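Local coordinates for protein chitinase A (Cycas revoluta, PDB 4MNK) that probably hydrolyses chitin as a plant class V chitinase of glycoside hydrolase family 18, and holds N-acetylglucosamine oligosaccharides in this crystal, at residues 36-40 against 41-45; 56-59 against 60-64; 84-87 against 88-91; 129-132 against 133-136. All coordinates share one frame; numbering follows the deposited sequence. Where two conformers were deposited one is given.

Contact 1 (36-40 against 41-45); sequences AELNA and PTFEV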
ATOM      1  N   ALA A  36       6.189  11.064  -4.364  1.00  7.20           N
ATOM      2  CA  ALA A  36       6.521  12.087  -5.345  1.00  7.48           C
ATOM      3  C   ALA A  36       5.225  12.494  -6.046  1.00  7.82           C
ATOM      4  O   ALA A  36       4.286  11.693  -6.147  1.00  7.83           O
ATOM      5  CB  ALA A  36       7.525  11.556  -6.342  1.00  7.54           C
ATOM      6  N   GLU A  37       5.180  13.734  -6.526  0.50  8.04           N
ATOM      7  CA  GLU A  37       3.991  14.272  -7.186  0.50  8.39           C
ATOM      8  C   GLU A  37       4.152  14.289  -8.705  0.50  8.25           C
ATOM      9  O   GLU A  37       5.272  14.356  -9.221  0.50  8.09           O
ATOM     10  CB  GLU A  37       3.667  15.674  -6.656  0.50  8.84           C
ATOM     11  CG  GLU A  37       4.693  16.730  -7.014  0.50  9.79           C
ATOM     12  CD  GLU A  37       4.412  18.069  -6.356  0.50 10.80           C
ATOM     13  OE1 GLU A  37       4.671  19.108  -6.994  0.50 11.34           O
ATOM     14  OE2 GLU A  37       3.927  18.080  -5.205  0.50 11.27           O
ATOM     15  N   LEU A  38       3.026  14.220  -9.413  1.00  8.20           N
ATOM     16  CA  LEU A  38       3.023  14.186 -10.877  1.00  8.44           C
ATOM     17  C   LEU A  38       3.399  15.525 -11.499  1.00  8.50           C
ATOM     18  O   LEU A  38       3.988  15.561 -12.578  1.00  8.44           O
ATOM     19  CB  LEU A  38       1.667  13.708 -11.403  1.00  8.76           C
ATOM     20  CG  LEU A  38       1.450  12.190 -11.428  1.00  9.92           C
ATOM     21  CD1 LEU A  38       1.237  11.611 -10.032  1.00 11.71           C
ATOM     22  CD2 LEU A  38       0.283  11.825 -12.330  1.00 11.06           C
ATOM     23  N   ASN A  39       3.063  16.616 -10.809  1.00  8.65           N
ATOM     24  CA  ASN A  39       3.421  17.970 -11.247  1.00  9.29           C
ATOM     25  C   ASN A  39       2.873  18.314 -12.640  1.00  9.73           C
ATOM     26  O   ASN A  39       3.622  18.679 -13.551  1.00  9.59           O
ATOM     27  CB  ASN A  39       4.947  18.174 -11.162  1.00  9.21           C
ATOM     28  CG  ASN A  39       5.376  19.611 -11.426  1.00  9.27           C
ATOM     29  OD1 ASN A  39       4.618  20.558 -11.204  1.00  9.70           O
ATOM     30  ND2 ASN A  39       6.604  19.777 -11.901  1.00 10.02           N
ATOM     31  N   ALA A  40       1.557  18.174 -12.795  1.00 10.48           N
ATOM     32  CA  ALA A  40       0.854  18.675 -13.975  1.00 11.16           C
ATOM     33  C   ALA A  40       1.034  20.196 -14.053  1.00 11.68           C
ATOM     34  O   ALA A  40       1.129  20.849 -13.012  1.00 11.85           O
ATOM     35  CB  ALA A  40      -0.621  18.320 -13.894  1.00 11.40           C
ATOM     36  N   PRO A  41       1.074  20.772 -15.276  1.00 11.99           N
ATOM     37  CA  PRO A  41       0.909  20.153 -16.594  1.00 12.03           C
ATOM     38  C   PRO A  41       2.195  19.668 -17.277  1.00 11.92           C
ATOM     39  O   PRO A  41       2.115  18.985 -18.300  1.00 11.89           O
ATOM     40  CB  PRO A  41       0.284  21.284 -17.415  1.00 12.22           C
ATOM     41  CG  PRO A  41       0.895  22.515 -16.844  1.00 12.44           C
ATOM     42  CD  PRO A  41       1.137  22.243 -15.379  1.00 12.24           C
ATOM     43  N   THR A  42       3.363  20.012 -16.735  1.00 11.62           N
ATOM     44  CA  THR A  42       4.627  19.604 -17.357  1.00 11.66           C
ATOM     45  C   THR A  42       4.911  18.122 -17.133  1.00 11.27           C
ATOM     46  O   THR A  42       5.594  17.486 -17.939  1.00 11.50           O
ATOM     47  CB  THR A  42       5.842  20.416 -16.850  1.00 11.73           C
ATOM     48  OG1 THR A  42       6.071  20.139 -15.462  1.00 11.66           O
ATOM     49  CG2 THR A  42       5.640  21.916 -17.059  1.00 12.41           C
ATOM     50  N   PHE A  43       4.385  17.585 -16.031  1.00 10.78           N
ATOM     51  CA  PHE A  43       4.644  16.202 -15.613  1.00 10.34           C
ATOM     52  C   PHE A  43       6.131  15.903 -15.463  1.00 10.29           C
ATOM     53  O   PHE A  43       6.597  14.790 -15.724  1.00 10.49           O
ATOM     54  CB  PHE A  43       3.917  15.191 -16.514  1.00 10.42           C
ATOM     55  CG  PHE A  43       2.426  15.272 -16.407  1.00 10.30           C
ATOM     56  CD1 PHE A  43       1.673  15.893 -17.399  1.00 10.86           C
ATOM     57  CD2 PHE A  43       1.774  14.758 -15.290  1.00 10.71           C
ATOM     58  CE1 PHE A  43       0.289  15.983 -17.287  1.00 11.18           C
ATOM     59  CE2 PHE A  43       0.395  14.842 -15.168  1.00 11.29           C
ATOM     60  CZ  PHE A  43      -0.351  15.455 -16.170  1.00 11.66           C
ATOM     61  N   GLU A  44       6.866  16.929 -15.040  1.00 10.22           N
ATOM     62  CA  GLU A  44       8.227  16.762 -14.564  1.00 10.51           C
ATOM     63  C   GLU A  44       8.106  16.329 -13.109  1.00  9.82           C
ATOM     64  O   GLU A  44       7.975  17.154 -12.198  1.00  9.60           O
ATOM     65  CB  GLU A  44       9.031  18.060 -14.712  1.00 11.16           C
ATOM     66  CG  GLU A  44       9.043  18.655 -16.127  1.00 14.15           C
ATOM     67  CD  GLU A  44       9.824  17.831 -17.138  1.00 16.61           C
ATOM     68  OE1 GLU A  44      10.747  17.089 -16.739  1.00 17.60           O
ATOM     69  OE2 GLU A  44       9.519  17.941 -18.346  1.00 18.41           O
ATOM     70  N   VAL A  45       8.108  15.013 -12.915  1.00  9.54           N
ATOM     71  CA  VAL A  45       7.875  14.394 -11.612  1.00  9.43           C
ATOM     72  C   VAL A  45       8.911  14.871 -10.594  1.00  9.53           C
ATOM     73  O   VAL A  45      10.088  15.023 -10.919  1.00  9.83           O
ATOM     74  CB  VAL A  45       7.864  12.849 -11.736  1.00  9.46           C
ATOM     75  CG1 VAL A  45       7.701  12.173 -10.380  1.00  9.69           C
ATOM     76  CG2 VAL A  45       6.748  12.414 -12.663  1.00  9.59           C
TER
HETATM   77  O   HOH W   1       4.128  21.497 -14.129  1.00 11.21           O
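The carbonyl oxygen of Asn39 is gripped from two quarters. Phe43 N donates to Asn39 O at 2.8 Å from well above the carbonyl plane, and a water gives it a second hydrogen bond while accepting one from Thr42 N, so that the water bridges the two sides of the turn. The Asn39 side chain ties in the returning half of the loop: with CG anti to the backbone N (chi1 -172°), its ND2 points an N-H almost straight at Glu44 O, 3.0 Å away and in the plane of the amide. The peptide bond before Pro41 is cis, consistent with the sharp reversal here. On the inner side the ring of Phe43 swings back beneath Ala40, whose CA sits over the ring centre, 4.0 Å from the centroid, in a CH-pi contact; Ala40 CB reaches Phe43 CZ at 3.7 Å. Leu38 CB touches the ring at CD2, and Leu38 O receives a CA-H...O contact from Phe43 CA. Farther along, Val45 CG1 meets Ala36 CB, and the reversed chain is held to helix 93-110 by Arg98 and Ser102. This is a cis-proline turn in the loop following strand 30-36 of the family 18 TIM barrel.

Contact 2 (56-59 against 60-64); sequences EDFT and PTVRR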
ATOM      1  N   GLU A  56      16.286  13.123  -0.208  1.00  6.42           N
ATOM      2  CA  GLU A  56      17.683  12.748  -0.394  1.00  6.55           C
ATOM      3  C   GLU A  56      18.216  11.918   0.774  1.00  6.44           C
ATOM      4  O   GLU A  56      18.931  10.935   0.571  1.00  6.55           O
ATOM      5  CB  GLU A  56      18.553  13.993  -0.580  1.00  6.73           C
ATOM      6  CG  GLU A  56      20.035  13.668  -0.714  1.00  8.21           C
ATOM      7  CD  GLU A  56      20.948  14.878  -0.665  1.00  9.57           C
ATOM      8  OE1 GLU A  56      22.167  14.669  -0.823  1.00 11.45           O
ATOM      9  OE2 GLU A  56      20.474  16.016  -0.470  1.00  9.76           O
ATOM     10  N   ASP A  57      17.867  12.317   1.994  1.00  6.49           N
ATOM     11  CA  ASP A  57      18.411  11.676   3.186  1.00  6.76           C
ATOM     12  C   ASP A  57      17.753  10.340   3.510  1.00  6.34           C
ATOM     13  O   ASP A  57      18.307   9.547   4.266  1.00  6.47           O
ATOM     14  CB  ASP A  57      18.297  12.605   4.399  1.00  7.34           C
ATOM     15  CG  ASP A  57      19.271  13.773   4.354  1.00  8.77           C
ATOM     16  OD1 ASP A  57      20.142  13.826   3.456  1.00 10.13           O
ATOM     17  OD2 ASP A  57      19.161  14.642   5.242  1.00 11.07           O
ATOM     18  N   PHE A  58      16.575  10.097   2.936  1.00  5.79           N
ATOM     19  CA  PHE A  58      15.778   8.911   3.255  1.00  5.72           C
ATOM     20  C   PHE A  58      16.577   7.614   3.138  1.00  5.56           C
ATOM     21  O   PHE A  58      16.635   6.825   4.083  1.00  5.52           O
ATOM     22  CB  PHE A  58      14.530   8.853   2.367  1.00  5.86           C
ATOM     23  CG  PHE A  58      13.634   7.673   2.646  1.00  5.69           C
ATOM     24  CD1 PHE A  58      12.729   7.707   3.704  1.00  5.80           C
ATOM     25  CD2 PHE A  58      13.683   6.536   1.843  1.00  5.98           C
ATOM     26  CE1 PHE A  58      11.895   6.628   3.964  1.00  6.15           C
ATOM     27  CE2 PHE A  58      12.852   5.448   2.099  1.00  6.47           C
ATOM     28  CZ  PHE A  58      11.954   5.496   3.159  1.00  6.21           C
ATOM     29  N   THR A  59      17.187   7.392   1.976  1.00  5.27           N
ATOM     30  CA  THR A  59      17.837   6.110   1.709  1.00  5.70           C
ATOM     31  C   THR A  59      19.104   5.886   2.551  1.00  5.87           C
ATOM     32  O   THR A  59      19.213   4.848   3.207  1.00  6.01           O
ATOM     33  CB  THR A  59      18.048   5.869   0.194  1.00  5.64           C
ATOM     34  OG1 THR A  59      16.777   5.932  -0.468  1.00  5.50           O
ATOM     35  CG2 THR A  59      18.680   4.510  -0.060  1.00  6.09           C
ATOM     36  N   PRO A  60      20.046   6.859   2.571  1.00  6.11           N
ATOM     37  CA  PRO A  60      21.189   6.691   3.477  1.00  6.35           C
ATOM     38  C   PRO A  60      20.773   6.486   4.938  1.00  6.31           C
ATOM     39  O   PRO A  60      21.393   5.691   5.643  1.00  6.61           O
ATOM     40  CB  PRO A  60      21.970   7.999   3.310  1.00  6.63           C
ATOM     41  CG  PRO A  60      21.608   8.475   1.951  1.00  7.32           C
ATOM     42  CD  PRO A  60      20.177   8.082   1.754  1.00  6.36           C
ATOM     43  N   THR A  61      19.717   7.171   5.376  1.00  6.21           N
ATOM     44  CA  THR A  61      19.251   7.038   6.755  1.00  6.25           C
ATOM     45  C   THR A  61      18.748   5.629   7.064  1.00  6.00           C
ATOM     46  O   THR A  61      19.198   5.011   8.032  1.00  6.16           O
ATOM     47  CB  THR A  61      18.169   8.081   7.105  1.00  6.45           C
ATOM     48  OG1 THR A  61      18.771   9.377   7.146  1.00  7.32           O
ATOM     49  CG2 THR A  61      17.536   7.794   8.464  1.00  6.86           C
ATOM     50  N   VAL A  62      17.830   5.113   6.253  1.00  5.83           N
ATOM     51  CA  VAL A  62      17.259   3.800   6.556  1.00  6.15           C
ATOM     52  C   VAL A  62      18.293   2.683   6.400  1.00  6.40           C
ATOM     53  O   VAL A  62      18.256   1.698   7.126  1.00  6.56           O
ATOM     54  CB  VAL A  62      15.954   3.492   5.765  1.00  6.06           C
ATOM     55  CG1 VAL A  62      14.886   4.542   6.063  1.00  6.45           C
ATOM     56  CG2 VAL A  62      16.212   3.357   4.262  1.00  5.93           C
ATOM     57  N   ARG A  63      19.246   2.860   5.492  1.00  6.53           N
ATOM     58  CA  ARG A  63      20.268   1.839   5.277  1.00  7.08           C
ATOM     59  C   ARG A  63      21.276   1.731   6.428  1.00  7.44           C
ATOM     60  O   ARG A  63      21.951   0.717   6.558  1.00  8.10           O
ATOM     61  CB  ARG A  63      20.976   2.029   3.931  1.00  6.95           C
ATOM     62  CG  ARG A  63      20.072   1.823   2.716  1.00  7.68           C
ATOM     63  CD  ARG A  63      20.868   1.743   1.420  1.00  9.26           C
ATOM     64  NE  ARG A  63      21.200   0.361   1.083  1.00 10.41           N
ATOM     65  CZ  ARG A  63      21.883  -0.024   0.007  1.00 10.67           C
ATOM     66  NH1 ARG A  63      22.339   0.868  -0.861  1.00 10.37           N
ATOM     67  NH2 ARG A  63      22.118  -1.312  -0.190  1.00 11.84           N
ATOM     68  N   ARG A  64      21.358   2.751   7.281  1.00  7.85           N
ATOM     69  CA  ARG A  64      22.306   2.720   8.400  1.00  8.47           C
ATOM     70  C   ARG A  64      22.028   1.571   9.383  1.00  8.68           C
ATOM     71  O   ARG A  64      22.959   1.022   9.975  1.00  9.04           O
ATOM     72  CB  ARG A  64      22.350   4.070   9.127  1.00  8.75           C
ATOM     73  CG  ARG A  64      21.370   4.201  10.274  1.00  9.00           C
ATOM     74  CD  ARG A  64      21.154   5.638  10.703  1.00  9.77           C
ATOM     75  NE  ARG A  64      20.298   5.701  11.887  1.00  9.90           N
ATOM     76  CZ  ARG A  64      18.981   5.493  11.892  1.00 10.16           C
ATOM     77  NH1 ARG A  64      18.310   5.570  13.031  1.00 10.70           N
ATOM     78  NH2 ARG A  64      18.333   5.206  10.766  1.00  9.68           N
TER
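Hydrogen bonding dominates where Thr61 meets Asp57 in helix 52-63, the crossover between strands 30-36 and 70-77 in a beta-alpha-beta unit of the barrel. Asp57 O accepts twice from the same residue: Thr61 N comes in nearly along the C=O axis at 3.0 Å, while Thr61 OG1 donates at 2.9 Å from above the carbonyl plane. The hydroxyl can fold back this far because OG1 stands anti to the carbonyl carbon (chi1 -69°), beside its own backbone N. A valine here would probably leave Asp57 O with the amide alone and bring a methyl against a carbonyl oxygen. Val62 N to Phe58 O and Arg63 N to Thr59 O, both 3.0 Å, continue the helical ladder past Pro60, which has no N-H for Glu56 O and puts CD 3.3 Å from that oxygen instead.

Among apolar contacts, Val62 CG1 lies over one face of the Phe58 ring, offset toward its rim, and Thr59 CG2 runs alongside Arg63 CD at 3.8 Å. The Thr59 hydroxyl turns to Thr71 of strand 70-77.

Among charged groups, Arg64 NH2 bonds in its guanidinium plane to Thr61 O, on the opposite face of that carbonyl from Arg64 N. Threonine and arginine thus add side-chain donors to main-chain oxygens of a proline-kinked helix.

Contact 3 (84-87 against 88-91); sequences DNFA and KLNS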
ATOM      1  N   ASP A  84      -6.946  12.191 -11.337  1.00  9.78           N
ATOM      2  CA  ASP A  84      -7.187  13.160 -12.411  1.00  9.88           C
ATOM      3  C   ASP A  84      -5.914  13.440 -13.200  1.00  9.34           C
ATOM      4  O   ASP A  84      -5.938  13.500 -14.432  1.00  9.17           O
ATOM      5  CB  ASP A  84      -7.721  14.485 -11.851  1.00 10.34           C
ATOM      6  CG  ASP A  84      -9.100  14.357 -11.218  1.00 11.29           C
ATOM      7  OD1 ASP A  84      -9.780  13.328 -11.410  1.00 12.21           O
ATOM      8  OD2 ASP A  84      -9.497  15.309 -10.515  1.00 13.24           O
ATOM      9  N   ASN A  85      -4.805  13.611 -12.482  1.00  8.97           N
ATOM     10  CA  ASN A  85      -3.517  13.884 -13.103  1.00  8.79           C
ATOM     11  C   ASN A  85      -2.999  12.721 -13.946  1.00  8.12           C
ATOM     12  O   ASN A  85      -2.512  12.941 -15.051  1.00  7.46           O
ATOM     13  CB  ASN A  85      -2.490  14.326 -12.058  1.00  9.38           C
ATOM     14  CG  ASN A  85      -2.686  15.765 -11.624  1.00 10.81           C
ATOM     15  OD1 ASN A  85      -3.377  16.536 -12.288  1.00 12.88           O
ATOM     16  ND2 ASN A  85      -2.074  16.134 -10.505  1.00 12.14           N
ATOM     17  N   PHE A  86      -3.114  11.493 -13.438  1.00  7.64           N
ATOM     18  CA  PHE A  86      -2.757  10.312 -14.229  1.00  7.46           C
ATOM     19  C   PHE A  86      -3.605  10.210 -15.496  1.00  7.39           C
ATOM     20  O   PHE A  86      -3.090   9.899 -16.571  1.00  7.45           O
ATOM     21  CB  PHE A  86      -2.893   9.022 -13.417  1.00  7.45           C
ATOM     22  CG  PHE A  86      -1.628   8.593 -12.719  1.00  7.20           C
ATOM     23  CD1 PHE A  86      -1.572   8.554 -11.331  1.00  7.86           C
ATOM     24  CD2 PHE A  86      -0.503   8.204 -13.446  1.00  7.66           C
ATOM     25  CE1 PHE A  86      -0.414   8.143 -10.677  1.00  7.91           C
ATOM     26  CE2 PHE A  86       0.659   7.799 -12.799  1.00  7.79           C
ATOM     27  CZ  PHE A  86       0.701   7.768 -11.411  1.00  7.65           C
ATOM     28  N   ALA A  87      -4.904  10.478 -15.370  1.00  7.61           N
ATOM     29  CA  ALA A  87      -5.812  10.404 -16.514  1.00  7.88           C
ATOM     30  C   ALA A  87      -5.444  11.428 -17.590  1.00  8.02           C
ATOM     31  O   ALA A  87      -5.462  11.114 -18.782  1.00  7.86           O
ATOM     32  CB  ALA A  87      -7.256  10.573 -16.066  1.00  8.03           C
ATOM     33  N   LYS A  88      -5.090  12.642 -17.171  1.00  8.27           N
ATOM     34  CA  LYS A  88      -4.636  13.678 -18.105  1.00  8.79           C
ATOM     35  C   LYS A  88      -3.309  13.289 -18.750  1.00  8.45           C
ATOM     36  O   LYS A  88      -3.148  13.377 -19.971  1.00  8.99           O
ATOM     37  CB  LYS A  88      -4.491  15.028 -17.400  1.00  9.13           C
ATOM     38  CG  LYS A  88      -5.809  15.725 -17.102  1.00 10.42           C
ATOM     39  CD  LYS A  88      -5.604  17.121 -16.527  1.00 12.42           C
ATOM     40  CE  LYS A  88      -5.164  17.077 -15.071  1.00 13.70           C
ATOM     41  NZ  LYS A  88      -5.024  18.439 -14.485  1.00 14.91           N
ATOM     42  N   LEU A  89      -2.370  12.851 -17.914  1.00  8.13           N
ATOM     43  CA  LEU A  89      -1.050  12.422 -18.355  1.00  8.13           C
ATOM     44  C   LEU A  89      -1.110  11.328 -19.413  1.00  8.01           C
ATOM     45  O   LEU A  89      -0.494  11.442 -20.474  1.00  7.84           O
ATOM     46  CB  LEU A  89      -0.248  11.913 -17.152  1.00  8.25           C
ATOM     47  CG  LEU A  89       1.020  11.101 -17.422  1.00  8.09           C
ATOM     48  CD1 LEU A  89       2.078  11.930 -18.125  1.00  8.48           C
ATOM     49  CD2 LEU A  89       1.549  10.540 -16.120  1.00  8.22           C
ATOM     50  N   ASN A  90      -1.853  10.266 -19.116  1.00  8.02           N
ATOM     51  CA  ASN A  90      -1.760   9.042 -19.901  1.00  8.33           C
ATOM     52  C   ASN A  90      -2.341   9.160 -21.309  1.00  8.67           C
ATOM     53  O   ASN A  90      -2.019   8.358 -22.182  1.00  8.86           O
ATOM     54  CB  ASN A  90      -2.371   7.864 -19.136  1.00  8.08           C
ATOM     55  CG  ASN A  90      -1.615   7.542 -17.855  1.00  7.86           C
ATOM     56  OD1 ASN A  90      -0.460   7.936 -17.684  1.00  8.31           O
ATOM     57  ND2 ASN A  90      -2.267   6.819 -16.950  1.00  7.81           N
ATOM     58  N   SER A  91      -3.175  10.176 -21.525  1.00  9.26           N
ATOM     59  CA  SER A  91      -3.788  10.427 -22.830  1.00 10.18           C
ATOM     60  C   SER A  91      -2.897  11.258 -23.763  1.00 10.51           C
ATOM     61  O   SER A  91      -3.209  11.419 -24.944  1.00 11.25           O
ATOM     62  CB  SER A  91      -5.143  11.115 -22.641  1.00 10.29           C
ATOM     63  OG  SER A  91      -5.848  11.226 -23.866  1.00 11.36           O
TER
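Lys88 N, Leu89 N and Asn90 N donate to Asp84 O, Asn85 O and Phe86 O in three successive i to i+4 bonds of 3.0, 2.9 and 2.9 Å, which carry the last turns of helix 80-90 as a regular alpha helix. Their directions are alike, each donor tilted about 22° from its carbonyl plane.

Along one side, Asn85 and Lys88 lie next to each other and point the same way. The lysine chain runs back over Asp84 O, with CG 3.5 Å from that oxygen, then bends at chi3 (-75°) and brings NZ to Asn85 OD1 in a weak hydrogen bond of 3.3 Å. Asp84 does not complete a salt bridge here, since its OD2 stays 6.8 Å from Lys88 NZ.

The buried side carries Phe86, Leu89 and Asn90. Phe86 and Leu89 lie side by side, and Leu89 CD2 comes 4.1 Å from Phe86 CD2. Asn90 ND2 also approaches CD2 of that ring, its amide plane turned 47° from the phenyl group, while Asn90 CG lies 3.1 Å from Phe86 O, a close approach in which the amide makes no hydrogen bond to that oxygen. Beyond this cluster the Phe86 ring stacks with Tyr119, and Leu89 meets Phe99. An amphipathic helix end results, its buried side, Asn90 included, turned to Tyr119 and to helices 93-110 and 125-149 of the TIM barrel.

Contact 4 (129-132 against 133-136); sequences ENFV and KLVS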
ATOM      1  N   GLU A 129      -6.266   1.342 -20.836  1.00  9.24           N
ATOM      2  CA  GLU A 129      -5.557   1.347 -22.117  1.00  9.67           C
ATOM      3  C   GLU A 129      -4.427   2.372 -22.143  1.00  8.95           C
ATOM      4  O   GLU A 129      -3.320   2.081 -22.602  1.00  8.86           O
ATOM      5  CB  GLU A 129      -6.531   1.611 -23.268  1.00 10.43           C
ATOM      6  CG  GLU A 129      -7.444   0.437 -23.595  1.00 13.10           C
ATOM      7  CD  GLU A 129      -8.588   0.799 -24.532  1.00 16.01           C
ATOM      8  OE1 GLU A 129      -8.706   1.977 -24.936  1.00 17.80           O
ATOM      9  OE2 GLU A 129      -9.382  -0.108 -24.862  1.00 18.01           O
ATOM     10  N   ASN A 130      -4.704   3.572 -21.640  1.00  8.38           N
ATOM     11  CA  ASN A 130      -3.697   4.626 -21.625  1.00  7.99           C
ATOM     12  C   ASN A 130      -2.617   4.401 -20.567  1.00  7.61           C
ATOM     13  O   ASN A 130      -1.458   4.770 -20.771  1.00  7.43           O
ATOM     14  CB  ASN A 130      -4.350   6.000 -21.478  1.00  8.09           C
ATOM     15  CG  ASN A 130      -5.145   6.408 -22.713  1.00  8.19           C
ATOM     16  OD1 ASN A 130      -5.044   5.787 -23.776  1.00  9.43           O
ATOM     17  ND2 ASN A 130      -5.934   7.465 -22.578  1.00  8.50           N
ATOM     18  N   PHE A 131      -2.999   3.791 -19.446  1.00  7.34           N
ATOM     19  CA  PHE A 131      -2.044   3.413 -18.400  1.00  7.29           C
ATOM     20  C   PHE A 131      -1.074   2.354 -18.922  1.00  7.31           C
ATOM     21  O   PHE A 131       0.122   2.412 -18.637  1.00  7.22           O
ATOM     22  CB  PHE A 131      -2.791   2.921 -17.155  1.00  7.27           C
ATOM     23  CG  PHE A 131      -1.926   2.752 -15.925  1.00  7.32           C
ATOM     24  CD1 PHE A 131      -2.118   1.658 -15.091  1.00  7.86           C
ATOM     25  CD2 PHE A 131      -0.948   3.687 -15.584  1.00  7.04           C
ATOM     26  CE1 PHE A 131      -1.352   1.487 -13.937  1.00  8.26           C
ATOM     27  CE2 PHE A 131      -0.171   3.520 -14.430  1.00  7.68           C
ATOM     28  CZ  PHE A 131      -0.378   2.418 -13.609  1.00  7.77           C
ATOM     29  N   VAL A 132      -1.593   1.406 -19.703  1.00  7.44           N
ATOM     30  CA  VAL A 132      -0.768   0.416 -20.402  1.00  7.75           C
ATOM     31  C   VAL A 132       0.323   1.096 -21.244  1.00  7.71           C
ATOM     32  O   VAL A 132       1.479   0.672 -21.218  1.00  7.69           O
ATOM     33  CB  VAL A 132      -1.645  -0.541 -21.266  1.00  7.91           C
ATOM     34  CG1 VAL A 132      -0.830  -1.238 -22.358  1.00  8.39           C
ATOM     35  CG2 VAL A 132      -2.348  -1.563 -20.383  1.00  8.51           C
ATOM     36  N   LYS A 133      -0.043   2.154 -21.971  1.00  7.72           N
ATOM     37  CA  LYS A 133       0.921   2.912 -22.775  1.00  8.20           C
ATOM     38  C   LYS A 133       2.022   3.499 -21.895  1.00  7.80           C
ATOM     39  O   LYS A 133       3.202   3.345 -22.194  1.00  7.93           O
ATOM     40  CB  LYS A 133       0.230   4.025 -23.569  1.00  8.54           C
ATOM     41  CG  LYS A 133      -0.776   3.546 -24.608  1.00 10.17           C
ATOM     42  CD  LYS A 133      -1.449   4.724 -25.300  1.00 12.72           C
ATOM     43  CE  LYS A 133      -2.673   4.291 -26.086  1.00 14.34           C
ATOM     44  NZ  LYS A 133      -3.345   5.455 -26.729  1.00 16.12           N
ATOM     45  N   LEU A 134       1.631   4.157 -20.803  1.00  7.43           N
ATOM     46  CA  LEU A 134       2.598   4.752 -19.878  1.00  7.14           C
ATOM     47  C   LEU A 134       3.569   3.713 -19.324  1.00  6.94           C
ATOM     48  O   LEU A 134       4.787   3.904 -19.366  1.00  7.33           O
ATOM     49  CB  LEU A 134       1.893   5.467 -18.719  1.00  7.11           C
ATOM     50  CG  LEU A 134       2.821   6.190 -17.732  1.00  7.10           C
ATOM     51  CD1 LEU A 134       3.253   7.545 -18.288  1.00  8.16           C
ATOM     52  CD2 LEU A 134       2.158   6.345 -16.367  1.00  7.13           C
ATOM     53  N   VAL A 135       3.019   2.619 -18.804  1.00  7.00           N
ATOM     54  CA  VAL A 135       3.826   1.597 -18.146  1.00  7.24           C
ATOM     55  C   VAL A 135       4.752   0.878 -19.132  1.00  7.16           C
ATOM     56  O   VAL A 135       5.909   0.596 -18.810  1.00  7.41           O
ATOM     57  CB  VAL A 135       2.947   0.610 -17.340  1.00  7.02           C
ATOM     58  CG1 VAL A 135       3.778  -0.526 -16.765  1.00  7.68           C
ATOM     59  CG2 VAL A 135       2.231   1.343 -16.211  1.00  7.49           C
ATOM     60  N   SER A 136       4.260   0.611 -20.341  1.00  7.23           N
ATOM     61  CA  SER A 136       5.092  -0.023 -21.361  1.00  7.45           C
ATOM     62  C   SER A 136       6.291   0.864 -21.704  1.00  7.41           C
ATOM     63  O   SER A 136       7.424   0.385 -21.805  1.00  7.61           O
ATOM     64  CB  SER A 136       4.277  -0.339 -22.613  1.00  7.46           C
ATOM     65  OG  SER A 136       5.068  -1.028 -23.566  1.00  8.54           O
TER
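Phe131 and Val135 form the tight part of this helical contact. Val135 CG2 stands over one face of the phenyl ring, offset toward its rim, in a CH-pi contact 3.9 Å from the centroid; its nearest ring atom is Phe131 CE2, at 3.7 Å. Leu134 CD2 arrives from another direction, at the ring edge and near its plane, 4.1 Å from the same CE2. A chi1 of -169°, which sets CG opposite the backbone N, tips the Phe131 ring toward the following turn, where both aliphatic chains can reach it. Val135 N also makes a nearly straight bond of 2.9 Å to Phe131 O. The ring meets Tyr119 edge-to-face, and Leu134 packs on Leu89 and Phe99 of adjacent helices. A serine in place of Phe131 would probably open a gap between Val135, Leu134 and Tyr119 and leave the two aliphatic side chains without the surface they share.

The other side is looser. Lys133, extended beyond CG, lies alongside Asn130, itself buried against Asn90 of helix 80-90, and Lys133 NZ reaches Asn130 OD1 only in a weak hydrogen bond of 3.4 Å. Even the main-chain bond from Lys133 N to Glu129 O is weak, at 3.3 Å, whereas Ser136 N to Val132 O is 2.9 Å. The Glu129 carboxylate remains apart from the lysine, Glu129 OE1 lying 6.6 Å from Lys133 NZ. Exposed Glu129, Lys133 and Ser136 and a buried aromatic-aliphatic cluster thus share one amphipathic helix, 125-149, which links strands 114-119 and 155-161 in a beta-alpha-beta unit of the TIM barrel.

The four contacts follow one another along the chain, all within the family 18 barrel and each centred about 21 Å from the centre of the chain. The centres of contacts 1 and 3 lie about 11 Å apart, as do those of 3 and 4. Helix 80-90 is the shared middle, with the loop 36-45 packed on it through Phe43 and Leu38, and helix 125-149 through Asn130, Phe131 and Leu134 against Asn90. Contacts 1 and 4 do not touch. Contact 2, on helix 52-63, stands separately, about 24 Å from contact 1 and about 31 Å from the others between centres. Contacts 1, 3 and 4 thus join the loop after strand 30-36 and two helices into one continuous packed patch on the barrel's outside, with contact 2 on a separate part of it.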